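Local atomic coordinates of TRAP-T family transporter, DctP (Periplasmic binding) subunit (Sulfitobacter sp. NAS-14.1, PDB entry 4PF8), a protein that binds beta-D-galacturonate and, as the periplasmic solute-binding subunit of a TRAP transporter, probably delivers it to the membrane components for uptake. Residues 167-171 / 172-176; 187-190 / 191-194. All coordinates share one frame; numbering follows the deposited sequence.

Overall arrangement
Contacts 1 and 2 sit at the ends of two neighbouring parallel strands, 165-168 and 184-187, where the chain turns toward the following helices; contact 1 gives R167 and M169 to the galacturonate pocket and contact 2 F190. Contact 1 is the more buried: it packs V168 and M169 on F174 and caps helix 172-179 with N171. Contact 2 is partly exposed and holds its turn mainly through backbone carbonyls and a water. Their ligand chemistry differs too, R167 pairing with the sugar carboxylate while F190 offers a ring face to the pyranose. The two touch directly, since R167 NE lies 2.9 Å from M188 O, a probable hydrogen bond; their centres are about 12 Å apart.

Contact 1 (167-171 / 172-176); sequences RVMNN and DLFVG. With GTR (beta-D-galactopyranuronic acid), chain D.
F174 packs on three preceding residues: its ring on N171 and M169, and its CB on V168, the end of the strand. F174 CE2 meets N171 CB at 3.4 Å and M169 CE at 3.6 Å, both approaching obliquely, while V168 CB rests on F174 CB at 3.7 Å. The M169 chain, a selenomethionine, runs extended and then bends at its last torsion (chi3 -87°), which turns CE back to the phenyl group and leaves SE against the sugar, 3.3 Å from O4 of the galacturonate. One side chain thus bridges the hydrophobic packing and the pocket.

Polar contacts tie the turn to helix 172-179. N171 is its N-cap: L173 N donates to N171 OD1 over 3.0 Å, tilted 31° from the amide plane, and F174 N reaches N171 O. The other end of the amide is held as well, ND2 giving hydrogen bonds to G90 O and N100 OD1. All this happens at the strand-to-helix turn of a beta-alpha-beta unit, strand 165-168, helix 172-179 and strand 184-187.

R167, at the end of the strand, grips the carboxylate of the ligand. NH1 donates to O6A of the galacturonate at 2.8 Å and NH2 to O6B at 2.9 Å, both nearly straight, so two parallel bonds fix the carboxylate end-on against the guanidinium. The backbone N of M169 lies over one guanidinium face. R146, H32, Q70, N207 and E234 also hydrogen-bond to the sugar.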
loop_
_atom_site.group_PDB
_atom_site.type_symbol
_atom_site.label_atom_id
_atom_site.label_comp_id
_atom_site.label_asym_id
_atom_site.label_seq_id
_atom_site.Cartn_x
_atom_site.Cartn_y
_atom_site.Cartn_z
ATOM N N ARG A 167 2.064 -7.168 -13.782
ATOM C CA ARG A 167 0.908 -7.196 -12.889
ATOM C C ARG A 167 0.846 -5.868 -12.148
ATOM O O ARG A 167 1.871 -5.328 -11.744
ATOM C CB ARG A 167 1.022 -8.325 -11.877
ATOM C CG ARG A 167 -0.044 -8.306 -10.812
ATOM C CD ARG A 167 0.406 -7.517 -9.581
ATOM N NE ARG A 167 -0.631 -7.510 -8.552
ATOM C CZ ARG A 167 -0.495 -6.938 -7.358
ATOM N NH1 ARG A 167 0.628 -6.320 -7.011
ATOM N NH2 ARG A 167 -1.489 -6.981 -6.503
ATOM N N VAL A 168 -0.373 -5.366 -11.968
ATOM C CA VAL A 168 -0.617 -4.206 -11.140
ATOM C C VAL A 168 -1.725 -4.521 -10.123
ATOM O O VAL A 168 -2.444 -5.514 -10.268
ATOM C CB VAL A 168 -1.021 -2.993 -11.978
ATOM C CG1 VAL A 168 0.147 -2.577 -12.862
ATOM C CG2 VAL A 168 -2.262 -3.258 -12.814
HETATM N N MSE A 169 -1.824 -3.677 -9.107
HETATM C CA MSE A 169 -2.943 -3.713 -8.162
HETATM C C MSE A 169 -4.228 -3.264 -8.837
HETATM O O MSE A 169 -4.228 -2.738 -9.949
HETATM C CB MSE A 169 -2.692 -2.743 -7.000
HETATM C CG MSE A 169 -1.657 -3.149 -6.064
HETATM SE SE MSE A 169 -1.695 -1.945 -4.528
HETATM C CE MSE A 169 -0.556 -0.503 -5.140
ATOM N N ASN A 170 -5.334 -3.444 -8.121
ATOM C CA ASN A 170 -6.652 -3.064 -8.631
ATOM C C ASN A 170 -6.954 -1.573 -8.484
ATOM O O ASN A 170 -7.737 -1.145 -7.632
ATOM C CB ASN A 170 -7.717 -3.909 -7.923
ATOM C CG ASN A 170 -7.523 -5.390 -8.160
ATOM O OD1 ASN A 170 -7.040 -6.119 -7.291
ATOM N ND2 ASN A 170 -7.870 -5.842 -9.353
ATOM N N ASN A 171 -6.314 -0.771 -9.329
ATOM C CA ASN A 171 -6.648 0.638 -9.488
ATOM C C ASN A 171 -6.329 0.977 -10.939
ATOM O O ASN A 171 -5.226 0.719 -11.401
ATOM C CB ASN A 171 -5.824 1.501 -8.514
ATOM C CG ASN A 171 -6.245 2.949 -8.499
ATOM O OD1 ASN A 171 -6.610 3.516 -9.527
ATOM N ND2 ASN A 171 -6.210 3.565 -7.317
ATOM N N ASP A 172 -7.296 1.555 -11.658
ATOM C CA ASP A 172 -7.111 1.918 -13.067
ATOM C C ASP A 172 -5.924 2.842 -13.322
ATOM O O ASP A 172 -5.367 2.845 -14.420
ATOM C CB ASP A 172 -8.375 2.597 -13.603
ATOM C CG ASP A 172 -9.587 1.702 -13.516
ATOM O OD1 ASP A 172 -9.414 0.479 -13.704
ATOM O OD2 ASP A 172 -10.705 2.212 -13.256
ATOM N N LEU A 173 -5.562 3.652 -12.327
ATOM C CA LEU A 173 -4.385 4.508 -12.430
ATOM C C LEU A 173 -3.137 3.703 -12.772
ATOM O O LEU A 173 -2.291 4.175 -13.520
ATOM C CB LEU A 173 -4.133 5.287 -11.130
ATOM C CG LEU A 173 -4.921 6.568 -10.880
ATOM C CD1 LEU A 173 -4.560 7.102 -9.502
ATOM C CD2 LEU A 173 -4.656 7.618 -11.942
ATOM N N PHE A 174 -3.011 2.503 -12.210
ATOM C CA PHE A 174 -1.829 1.678 -12.430
ATOM C C PHE A 174 -1.787 1.067 -13.825
ATOM O O PHE A 174 -0.706 0.858 -14.387
ATOM C CB PHE A 174 -1.714 0.590 -11.350
ATOM C CG PHE A 174 -1.721 1.155 -9.951
ATOM C CD1 PHE A 174 -1.013 2.309 -9.641
ATOM C CD2 PHE A 174 -2.464 0.568 -8.962
ATOM C CE1 PHE A 174 -1.044 2.828 -8.364
ATOM C CE2 PHE A 174 -2.505 1.117 -7.698
ATOM C CZ PHE A 174 -1.781 2.223 -7.406
ATOM N N VAL A 175 -2.952 0.792 -14.387
ATOM C CA VAL A 175 -3.021 0.342 -15.763
ATOM C C VAL A 175 -2.469 1.458 -16.660
ATOM O O VAL A 175 -1.634 1.206 -17.544
ATOM C CB VAL A 175 -4.463 -0.011 -16.141
ATOM C CG1 VAL A 175 -4.584 -0.277 -17.643
ATOM C CG2 VAL A 175 -4.930 -1.205 -15.348
ATOM N N GLY A 176 -2.907 2.690 -16.415
ATOM C CA GLY A 176 -2.449 3.837 -17.183
ATOM C C GLY A 176 -0.946 4.051 -17.057
ATOM O O GLY A 176 -0.266 4.412 -18.016
HETATM C C1 GTR D . 1.992 -4.184 -0.780
HETATM C C2 GTR D . 0.931 -3.664 0.133
HETATM C C3 GTR D . -0.216 -4.658 0.110
HETATM C C4 GTR D . -0.777 -4.821 -1.295
HETATM C C5 GTR D . 0.394 -5.256 -2.169
HETATM C C6 GTR D . -0.038 -5.357 -3.628
HETATM O O1 GTR D . 3.104 -3.237 -0.855
HETATM O O2 GTR D . 1.495 -3.596 1.471
HETATM O O3 GTR D . -1.268 -4.089 0.920
HETATM O O4 GTR D . -1.269 -3.540 -1.727
HETATM O O5 GTR D . 1.497 -4.331 -2.075
HETATM O O6A GTR D . 0.850 -5.075 -4.476
HETATM O O6B GTR D . -1.165 -5.834 -3.894
#

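Contact 2 (187-190 / 191-194); sequences PMAF and AEVY. With GTR (beta-D-galactopyranuronic acid), chain D.
The turn leading from strand 184-187 into helix 193-198 forms part of the wall of the galacturonate pocket, and F190 is its contribution. The phenyl ring presents one face to the sugar: C5 of the galacturonate stands over the centre of that face, 3.6 Å above the plane, a geometry consistent with a CH-pi contact from C5. F190 CD1 comes within 3.4 Å of C6, the carboxylate carbon of the ligand. CB leaves the backbone away from residues 191-194, and chi1 of -169°, with CG anti to the backbone N, brings the ring face against C5, while I31 and T215 also touch the side chain.

Behind the ring, successive carbonyls set the turn. E192 N donates to A189 O at 3.0 Å and V193 N to F190 O at 3.2 Å, two i to i+3 bonds that carry the chain into the helix. F190 O has another partner, a water that donates to it at 2.8 Å and accepts from Y194 N at 3.0 Å, linking the carbonyl to the next turn of backbone.

The side chains add a looser layer. M188, a selenomethionine, crosses E192 at about a right angle, its CG 3.8 Å from E192 CB, and its SE lies near E192 O. V193 CG2 packs 3.4 Å from F190 O, and V193 also touches R167 and H217.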
loop_
_atom_site.group_PDB
_atom_site.type_symbol
_atom_site.label_atom_id
_atom_site.label_comp_id
_atom_site.label_asym_id
_atom_site.label_seq_id
_atom_site.Cartn_x
_atom_site.Cartn_y
_atom_site.Cartn_z
ATOM N N PRO A 187 -4.390 -6.263 -13.925
ATOM C CA PRO A 187 -4.791 -6.148 -12.519
ATOM C C PRO A 187 -4.966 -7.563 -11.970
ATOM O O PRO A 187 -5.621 -8.393 -12.604
ATOM C CB PRO A 187 -6.122 -5.391 -12.581
ATOM C CG PRO A 187 -6.181 -4.813 -13.961
ATOM C CD PRO A 187 -5.420 -5.739 -14.832
HETATM N N MSE A 188 -4.347 -7.852 -10.831
HETATM C CA MSE A 188 -4.408 -9.193 -10.253
HETATM C C MSE A 188 -4.232 -9.087 -8.744
HETATM O O MSE A 188 -3.386 -8.337 -8.247
HETATM C CB MSE A 188 -3.293 -10.072 -10.825
HETATM C CG MSE A 188 -3.281 -11.504 -10.327
HETATM SE SE MSE A 188 -1.746 -12.453 -11.104
HETATM C CE MSE A 188 -1.806 -11.616 -12.752
ATOM N N ALA A 189 -5.027 -9.855 -8.005
ATOM C CA ALA A 189 -4.838 -9.952 -6.563
ATOM C C ALA A 189 -3.420 -10.350 -6.173
ATOM O O ALA A 189 -2.777 -11.189 -6.823
ATOM C CB ALA A 189 -5.851 -10.943 -5.977
ATOM N N PHE A 190 -2.927 -9.756 -5.092
ATOM C CA PHE A 190 -1.550 -9.948 -4.629
ATOM C C PHE A 190 -1.182 -11.422 -4.443
ATOM O O PHE A 190 -0.093 -11.831 -4.799
ATOM C CB PHE A 190 -1.365 -9.174 -3.319
ATOM C CG PHE A 190 0.053 -9.043 -2.834
ATOM C CD1 PHE A 190 1.054 -8.546 -3.642
ATOM C CD2 PHE A 190 0.339 -9.322 -1.527
ATOM C CE1 PHE A 190 2.334 -8.396 -3.158
ATOM C CE2 PHE A 190 1.623 -9.129 -1.014
ATOM C CZ PHE A 190 2.617 -8.669 -1.848
ATOM N N ALA A 191 -2.094 -12.225 -3.894
ATOM C CA ALA A 191 -1.799 -13.607 -3.569
ATOM C C ALA A 191 -1.548 -14.461 -4.812
ATOM O O ALA A 191 -0.935 -15.521 -4.695
ATOM C CB ALA A 191 -2.955 -14.204 -2.747
ATOM N N GLU A 192 -1.984 -14.009 -5.992
ATOM C CA GLU A 192 -1.843 -14.794 -7.217
ATOM C C GLU A 192 -0.565 -14.461 -7.982
ATOM O O GLU A 192 -0.199 -15.137 -8.950
ATOM C CB GLU A 192 -3.081 -14.580 -8.096
ATOM C CG GLU A 192 -4.398 -14.796 -7.331
ATOM C CD GLU A 192 -4.485 -16.132 -6.615
ATOM O OE1 GLU A 192 -4.687 -16.150 -5.382
ATOM O OE2 GLU A 192 -4.356 -17.186 -7.268
ATOM N N VAL A 193 0.143 -13.435 -7.543
ATOM C CA VAL A 193 1.278 -12.946 -8.320
ATOM C C VAL A 193 2.421 -13.975 -8.404
ATOM O O VAL A 193 3.014 -14.165 -9.464
ATOM C CB VAL A 193 1.793 -11.623 -7.746
ATOM C CG1 VAL A 193 3.048 -11.158 -8.478
ATOM C CG2 VAL A 193 0.685 -10.539 -7.814
ATOM N N TYR A 194 2.761 -14.623 -7.293
ATOM C CA TYR A 194 3.902 -15.530 -7.299
ATOM C C TYR A 194 3.767 -16.597 -8.377
ATOM O O TYR A 194 4.699 -16.835 -9.157
ATOM C CB TYR A 194 4.078 -16.189 -5.930
ATOM C CG TYR A 194 5.140 -17.252 -5.910
ATOM C CD1 TYR A 194 6.473 -16.926 -5.801
ATOM C CD2 TYR A 194 4.797 -18.595 -6.027
ATOM C CE1 TYR A 194 7.456 -17.899 -5.785
ATOM C CE2 TYR A 194 5.759 -19.574 -6.005
ATOM C CZ TYR A 194 7.088 -19.222 -5.891
ATOM O OH TYR A 194 8.054 -20.210 -5.870
HETATM C C1 GTR D . 1.992 -4.184 -0.780
HETATM C C2 GTR D . 0.931 -3.664 0.133
HETATM C C3 GTR D . -0.216 -4.658 0.110
HETATM C C4 GTR D . -0.777 -4.821 -1.295
HETATM C C5 GTR D . 0.394 -5.256 -2.169
HETATM C C6 GTR D . -0.038 -5.357 -3.628
HETATM O O1 GTR D . 3.104 -3.237 -0.855
HETATM O O2 GTR D . 1.495 -3.596 1.471
HETATM O O3 GTR D . -1.268 -4.089 0.920
HETATM O O4 GTR D . -1.269 -3.540 -1.727
HETATM O O5 GTR D . 1.497 -4.331 -2.075
HETATM O O6A GTR D . 0.850 -5.075 -4.476
HETATM O O6B GTR D . -1.165 -5.834 -3.894
HETATM O O HOH W 1 2.080 -13.619 -4.564
#